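Cytochrome (Paracoccus pantotrophus, PDB 2XTS) probably carries electrons through its heme c, forming the N-terminal part of SoxD, the cytochrome subunit of the sulfane dehydrogenase SoxCD. Local coordinates at residues R7-P11 and E12-A16; P84-S87 and T88-D91; Q137-L140 and P141-G145. All blocks are in the same frame, centred on the assembly; numbering follows the deposited sequence.

Interaction 1: residues R7-P11 and E12-A16. With CA (calcium ion), chain B.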
loop_
_atom_site.group_PDB
_atom_site.type_symbol
_atom_site.label_atom_id
_atom_site.label_comp_id
_atom_site.label_asym_id
_atom_site.label_seq_id
_atom_site.Cartn_x
_atom_site.Cartn_y
_atom_site.Cartn_z
ATOM N N ARG D 7 19.677 27.016 4.366
ATOM C CA ARG D 7 20.712 28.003 4.646
ATOM C C ARG D 7 21.801 27.875 3.600
ATOM O O ARG D 7 21.913 26.860 2.913
ATOM C CB ARG D 7 21.231 27.859 6.081
ATOM C CG ARG D 7 21.731 26.497 6.446
ATOM C CD ARG D 7 23.172 26.360 6.185
ATOM N NE ARG D 7 23.701 25.058 6.579
ATOM C CZ ARG D 7 24.885 24.610 6.185
ATOM N NH1 ARG D 7 25.644 25.350 5.387
ATOM N NH2 ARG D 7 25.287 23.406 6.564
ATOM N N GLU D 8 22.592 28.933 3.450
ATOM C CA GLU D 8 23.598 28.952 2.426
ATOM C C GLU D 8 24.666 27.899 2.669
ATOM O O GLU D 8 25.225 27.792 3.765
ATOM C CB GLU D 8 24.248 30.332 2.291
ATOM C CG GLU D 8 25.269 30.445 1.153
ATOM C CD GLU D 8 25.536 31.865 0.691
ATOM O OE1 GLU D 8 24.935 32.811 1.240
ATOM O OE2 GLU D 8 26.355 32.007 -0.237
ATOM N N ALA D 9 24.941 27.128 1.620
ATOM C CA ALA D 9 26.035 26.189 1.611
ATOM C C ALA D 9 27.389 26.909 1.626
ATOM O O ALA D 9 27.599 27.903 0.923
ATOM C CB ALA D 9 25.920 25.228 0.408
ATOM N N LEU D 10 28.305 26.401 2.447
ATOM C CA LEU D 10 29.655 26.966 2.545
ATOM C C LEU D 10 30.584 26.379 1.490
ATOM O O LEU D 10 30.386 25.242 1.046
ATOM C CB LEU D 10 30.218 26.732 3.947
ATOM C CG LEU D 10 29.436 27.398 5.077
ATOM C CD1 LEU D 10 30.100 27.076 6.401
ATOM C CD2 LEU D 10 29.341 28.904 4.829
ATOM N N PRO D 11 31.621 27.135 1.100
ATOM C CA PRO D 11 32.553 26.603 0.117
ATOM C C PRO D 11 33.138 25.219 0.445
ATOM O O PRO D 11 33.255 24.384 -0.450
ATOM C CB PRO D 11 33.641 27.695 0.043
ATOM C CG PRO D 11 32.953 28.914 0.479
ATOM C CD PRO D 11 31.968 28.518 1.490
ATOM N N GLU D 12 33.502 24.980 1.697
ATOM C CA GLU D 12 34.057 23.699 2.132
ATOM C C GLU D 12 33.054 22.559 1.922
ATOM O O GLU D 12 33.441 21.428 1.672
ATOM C CB GLU D 12 34.434 23.742 3.631
ATOM C CG GLU D 12 35.574 24.655 4.056
ATOM C CD GLU D 12 35.191 26.128 4.205
ATOM O OE1 GLU D 12 34.030 26.552 3.968
ATOM O OE2 GLU D 12 36.102 26.890 4.545
ATOM N N GLU D 13 31.779 22.860 2.140
ATOM C CA GLU D 13 30.712 21.866 1.993
ATOM C C GLU D 13 30.488 21.520 0.522
ATOM O O GLU D 13 30.407 20.351 0.140
ATOM C CB GLU D 13 29.434 22.395 2.613
ATOM C CG GLU D 13 29.512 22.491 4.126
ATOM C CD GLU D 13 28.375 23.269 4.772
ATOM O OE1 GLU D 13 27.735 24.137 4.108
ATOM O OE2 GLU D 13 28.177 23.039 5.988
ATOM N N ILE D 14 30.435 22.541 -0.313
ATOM C CA ILE D 14 30.304 22.322 -1.745
ATOM C C ILE D 14 31.488 21.526 -2.286
ATOM O O ILE D 14 31.330 20.561 -3.069
ATOM C CB ILE D 14 30.192 23.669 -2.480
ATOM C CG1 ILE D 14 28.897 24.400 -2.048
ATOM C CG2 ILE D 14 30.255 23.470 -4.010
ATOM C CD1 ILE D 14 28.816 25.847 -2.492
ATOM N N SER D 15 32.690 21.911 -1.869
ATOM C CA SER D 15 33.893 21.214 -2.324
ATOM C C SER D 15 33.871 19.744 -1.896
ATOM O O SER D 15 34.377 18.884 -2.613
ATOM C CB SER D 15 35.148 21.902 -1.758
ATOM O OG SER D 15 36.323 21.251 -2.179
ATOM N N ALA D 16 33.345 19.469 -0.712
ATOM C CA ALA D 16 33.328 18.096 -0.199
ATOM C C ALA D 16 32.394 17.178 -0.980
ATOM O O ALA D 16 32.725 16.009 -1.175
ATOM C CB ALA D 16 32.961 18.080 1.253
HETATM CA CA CA B . 38.174 26.590 5.527
HETATM O O HOH W 1 37.698 28.579 6.936
#
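Glu13 and Arg7 are brought together by two different conformations. In Glu13, CG stands anti to the carbonyl carbon (chi1 -69°) with the chain extended beyond; in Arg7, CG sits between the backbone N and the carbonyl carbon, and a bend at chi2 turns the arm to meet Glu13 from the opposite direction. The groups join end-on in a two-pronged salt bridge. Arg7 NH1 lies 2.7 Å from Glu13 OE1 and Arg7 NH2 3.0 Å from Glu13 OE2, both near the guanidinium plane, although the planes are 39° apart. NH1 also donates to Glu8 O, which limits its rotation.

Glu13 OE1 meets Arg7 NH1 on its syn side; on its anti side, well out of the carboxylate plane, it accepts a nearly straight bond from Leu10 N at 2.9 Å. With Leu10 as N-cap and Glu13 third in the helix, this is the Glu-to-N-cap bond of a capping box, which the leucine side chain cannot reciprocate. Ala9 CB against Ile14 CG1, 3.9 Å apart, adds a hydrophobic staple, and Ile14 N donates to Leu10 O at 3.0 Å. Glu12, bent at chi2 (80°), places OE2 2.3 Å from a calcium ion, which also holds a water.

Strand 7-8 leads through Ala9 and Leu10 into helix 11-17. The strand pairs antiparallel with one of a neighbouring sulfite dehydrogenase chain, while Asp5 N of another donates to Glu13 OE2.

Interaction 2: residues P84-S87 and T88-D91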
loop_
_atom_site.group_PDB
_atom_site.type_symbol
_atom_site.label_atom_id
_atom_site.label_comp_id
_atom_site.label_asym_id
_atom_site.label_seq_id
_atom_site.Cartn_x
_atom_site.Cartn_y
_atom_site.Cartn_z
ATOM N N PRO D 84 32.721 7.023 -23.834
ATOM C CA PRO D 84 32.966 8.181 -24.688
ATOM C C PRO D 84 33.983 9.198 -24.148
ATOM O O PRO D 84 34.672 9.834 -24.952
ATOM C CB PRO D 84 31.572 8.803 -24.831
ATOM C CG PRO D 84 30.895 8.423 -23.548
ATOM C CD PRO D 84 31.392 7.058 -23.196
ATOM N N TYR D 85 34.029 9.387 -22.825
ATOM C CA TYR D 85 34.776 10.499 -22.210
ATOM C C TYR D 85 35.649 10.059 -21.047
ATOM O O TYR D 85 35.237 9.258 -20.199
ATOM C CB TYR D 85 33.791 11.563 -21.671
ATOM C CG TYR D 85 32.803 12.038 -22.712
ATOM C CD1 TYR D 85 33.252 12.672 -23.869
ATOM C CD2 TYR D 85 31.434 11.826 -22.581
ATOM C CE1 TYR D 85 32.363 13.054 -24.873
ATOM C CE2 TYR D 85 30.550 12.238 -23.556
ATOM C CZ TYR D 85 31.014 12.834 -24.693
ATOM O OH TYR D 85 30.120 13.227 -25.665
ATOM N N LEU D 86 36.818 10.669 -20.957
ATOM C CA LEU D 86 37.732 10.437 -19.852
ATOM C C LEU D 86 37.209 10.998 -18.555
ATOM O O LEU D 86 37.504 10.445 -17.500
ATOM C CB LEU D 86 39.113 11.019 -20.177
ATOM C CG LEU D 86 40.226 10.556 -19.249
ATOM C CD1 LEU D 86 40.421 9.069 -19.366
ATOM C CD2 LEU D 86 41.506 11.300 -19.529
ATOM N N SER D 87 36.447 12.084 -18.625
ATOM C CA SER D 87 35.892 12.678 -17.424
ATOM C C SER D 87 35.204 11.648 -16.545
ATOM O O SER D 87 35.347 11.661 -15.320
ATOM C CB SER D 87 34.906 13.771 -17.784
ATOM O OG SER D 87 33.931 13.303 -18.671
ATOM N N THR D 88 34.441 10.758 -17.167
ATOM C CA THR D 88 33.661 9.765 -16.441
ATOM C C THR D 88 34.571 8.833 -15.651
ATOM O O THR D 88 34.222 8.379 -14.564
ATOM C CB THR D 88 32.811 8.963 -17.413
ATOM O OG1 THR D 88 32.214 9.846 -18.373
ATOM C CG2 THR D 88 31.760 8.137 -16.694
ATOM N N VAL D 89 35.721 8.503 -16.229
ATOM C CA VAL D 89 36.664 7.604 -15.565
ATOM C C VAL D 89 37.154 8.228 -14.255
ATOM O O VAL D 89 37.085 7.638 -13.187
ATOM C CB VAL D 89 37.867 7.279 -16.446
ATOM C CG1 VAL D 89 38.802 6.290 -15.748
ATOM C CG2 VAL D 89 37.402 6.700 -17.803
ATOM N N TYR D 90 37.640 9.451 -14.358
ATOM C CA TYR D 90 38.116 10.149 -13.199
ATOM C C TYR D 90 37.039 10.227 -12.134
ATOM O O TYR D 90 37.246 9.921 -10.957
ATOM C CB TYR D 90 38.586 11.569 -13.614
ATOM C CG TYR D 90 39.209 12.292 -12.453
ATOM C CD1 TYR D 90 38.418 12.816 -11.438
ATOM C CD2 TYR D 90 40.594 12.428 -12.349
ATOM C CE1 TYR D 90 38.986 13.449 -10.335
ATOM C CE2 TYR D 90 41.160 13.066 -11.257
ATOM C CZ TYR D 90 40.355 13.554 -10.251
ATOM O OH TYR D 90 40.916 14.195 -9.177
ATOM N N ASP D 91 35.892 10.725 -12.550
ATOM C CA ASP D 91 34.818 11.012 -11.616
ATOM C C ASP D 91 34.319 9.774 -10.892
ATOM O O ASP D 91 34.203 9.776 -9.682
ATOM C CB ASP D 91 33.724 11.716 -12.435
ATOM C CG ASP D 91 32.573 12.259 -11.622
ATOM O OD1 ASP D 91 32.538 12.092 -10.389
ATOM O OD2 ASP D 91 31.684 12.862 -12.269
HETATM O O HOH W 2 32.711 8.194 -20.550
#
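Leu86 and Val89 touch obliquely one turn apart, with Leu86 CD1 4.1 Å from Val89 CG2. The leucine carries CG anti to the backbone N (chi1 -166°), which brings its end back toward residues 88-91 although CB sets out away from them. In Val89 the anti place belongs to CG1, leaving CG2 beside the backbone N and close to the leucine. Tyr85 and Thr88 share a water: it accepts from Tyr85 N at 2.9 Å and donates to Thr88 OG1 at 2.8 Å. OG1 can take part because it lies beside its own backbone N (chi1 -43°), and it also bonds to Glu238 O of a neighbouring sulfite dehydrogenase chain.

The stretch leads into helix 86-96 of a cytochrome c domain, the helix that runs to Met97, an axial ligand of the heme iron; the side chain of Val89 comes within about 5 Å of the heme. Regular helix bonds run from Tyr90 N to Leu86 O at 3.3 Å and from Asp91 N to Ser87 O at 3.0 Å.

Tyr90 and Asp91 both hold CG anti to the backbone N, yet serve different neighbours: the tyrosine ring meets that of Tyr111 on helix 107-120, and Asp91 OD2 accepts from Val21 N.

Interaction 3: residues Q137-L140 and P141-G145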
loop_
_atom_site.group_PDB
_atom_site.type_symbol
_atom_site.label_atom_id
_atom_site.label_comp_id
_atom_site.label_asym_id
_atom_site.label_seq_id
_atom_site.Cartn_x
_atom_site.Cartn_y
_atom_site.Cartn_z
ATOM N N GLN D 137 42.695 17.070 -23.508
ATOM C CA GLN D 137 43.301 16.690 -24.802
ATOM C C GLN D 137 43.097 15.213 -25.134
ATOM O O GLN D 137 43.283 14.783 -26.281
ATOM C CB GLN D 137 44.799 16.988 -24.802
ATOM C CG GLN D 137 45.119 18.462 -24.646
ATOM C CD GLN D 137 46.600 18.724 -24.490
ATOM O OE1 GLN D 137 47.430 17.899 -24.849
ATOM N NE2 GLN D 137 46.934 19.878 -23.940
ATOM N N VAL D 138 42.739 14.416 -24.125
ATOM C CA VAL D 138 42.537 12.984 -24.339
ATOM C C VAL D 138 41.169 12.739 -24.948
ATOM O O VAL D 138 40.159 13.239 -24.429
ATOM C CB VAL D 138 42.686 12.190 -23.031
ATOM C CG1 VAL D 138 42.375 10.689 -23.285
ATOM C CG2 VAL D 138 44.080 12.398 -22.429
ATOM N N VAL D 139 41.147 12.013 -26.061
ATOM C CA VAL D 139 39.909 11.670 -26.754
ATOM C C VAL D 139 39.865 10.155 -26.791
ATOM O O VAL D 139 40.787 9.526 -27.292
ATOM C CB VAL D 139 39.860 12.270 -28.180
ATOM C CG1 VAL D 139 38.575 11.863 -28.888
ATOM C CG2 VAL D 139 39.989 13.789 -28.125
ATOM N N LEU D 140 38.806 9.573 -26.241
ATOM C CA LEU D 140 38.666 8.129 -26.219
ATOM C C LEU D 140 38.188 7.594 -27.566
ATOM O O LEU D 140 37.482 8.303 -28.312
ATOM C CB LEU D 140 37.701 7.697 -25.102
ATOM C CG LEU D 140 38.166 7.969 -23.671
ATOM C CD1 LEU D 140 37.189 7.362 -22.684
ATOM C CD2 LEU D 140 39.596 7.453 -23.440
ATOM N N PRO D 141 38.527 6.326 -27.865
ATOM C CA PRO D 141 38.161 5.769 -29.158
ATOM C C PRO D 141 36.678 5.890 -29.513
ATOM O O PRO D 141 36.344 6.119 -30.673
ATOM C CB PRO D 141 38.559 4.296 -29.014
ATOM C CG PRO D 141 39.777 4.359 -28.163
ATOM C CD PRO D 141 39.455 5.439 -27.140
ATOM N N ASN D 142 35.790 5.661 -28.544
ATOM C CA ASN D 142 34.354 5.666 -28.811
ATOM C C ASN D 142 33.659 6.994 -28.483
ATOM O O ASN D 142 32.447 7.018 -28.230
ATOM C CB ASN D 142 33.661 4.504 -28.092
ATOM C CG ASN D 142 32.405 4.056 -28.781
ATOM O OD1 ASN D 142 32.361 4.020 -30.005
ATOM N ND2 ASN D 142 31.414 3.634 -28.020
ATOM N N ALA D 143 34.419 8.090 -28.479
ATOM C CA ALA D 143 33.864 9.423 -28.236
ATOM C C ALA D 143 32.653 9.756 -29.087
ATOM O O ALA D 143 31.769 10.472 -28.638
ATOM C CB ALA D 143 34.939 10.478 -28.467
ATOM N N GLU D 144 32.606 9.237 -30.309
ATOM C CA GLU D 144 31.522 9.558 -31.263
ATOM C C GLU D 144 30.529 8.410 -31.417
ATOM O O GLU D 144 29.750 8.367 -32.361
ATOM C CB GLU D 144 32.090 9.978 -32.632
ATOM C CG GLU D 144 32.963 11.225 -32.572
ATOM C CD GLU D 144 33.533 11.622 -33.926
ATOM O OE1 GLU D 144 32.996 11.183 -34.969
ATOM O OE2 GLU D 144 34.525 12.381 -33.933
ATOM N N GLY D 145 30.547 7.494 -30.451
ATOM C CA GLY D 145 29.768 6.273 -30.539
ATOM C C GLY D 145 28.341 6.293 -30.044
ATOM O O GLY D 145 27.704 5.248 -30.027
#
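The flat peptide group joining Leu140 to Pro141 is met at its oxygen by Ala143. Ala143 N donates to Leu140 O at 3.1 Å from well above the carbonyl plane, 55° out of it, so that neither lone pair is met squarely. Ala143 CB lies beyond the same oxygen, 3.3 Å from Leu140 O and much nearer the plane. Within the group, Pro141 CD is on the side of the leucine CA, as in any trans X-Pro peptide, which sets it 3.5 Å from Leu140 CB.

The bond to Leu140 O closes a type I beta turn from Leu140 to Ala143, with Pro141 at its second position, where the ring holds phi (-53°) near the value a type I turn needs. A second type I turn overlaps it, from Asn142 to Gly145, closed by Gly145 N on Asn142 O at 3.0 Å. Val139, just before the first turn, packs on its last residue: CG1, anti to the backbone N (chi1 178°), rests 3.9 Å from Ala143 CB. The Asn142 amide is engaged outside the turns, ND2 giving a bond to Tyr82 O.

The pair of turns lies in the loop between strands 129-131 and 146-148. Buried Leu140 packs on Leu118 of helix 107-120 and on the heme-binding Trp83, while the backbone of Gly145 hydrogen-bonds to a neighbouring sulfite dehydrogenase chain.

Overall arrangement
Followed from the N terminus, the three contacts come in series, and none nests within or crosses another. Interaction 1 closes the passage from strand 7-8 into helix 11-17, in an arm, its centre about 29 Å from that of the chain; its nearest atoms stay about 10 Å from interaction 2 and about 23 Å from interaction 3. Interaction 2 lies at the N-terminal part of helix 86-96 beside the heme, and interaction 3 turns the loop leading to strand 146-148. These last two touch: Leu140 CD1 lies 3.5 Å from Tyr85 C, and Ala143 CB 3.6 Å from Pro84 O. The later loop is thereby tied to the start of the heme-side helix, and both pack against helix 107-120.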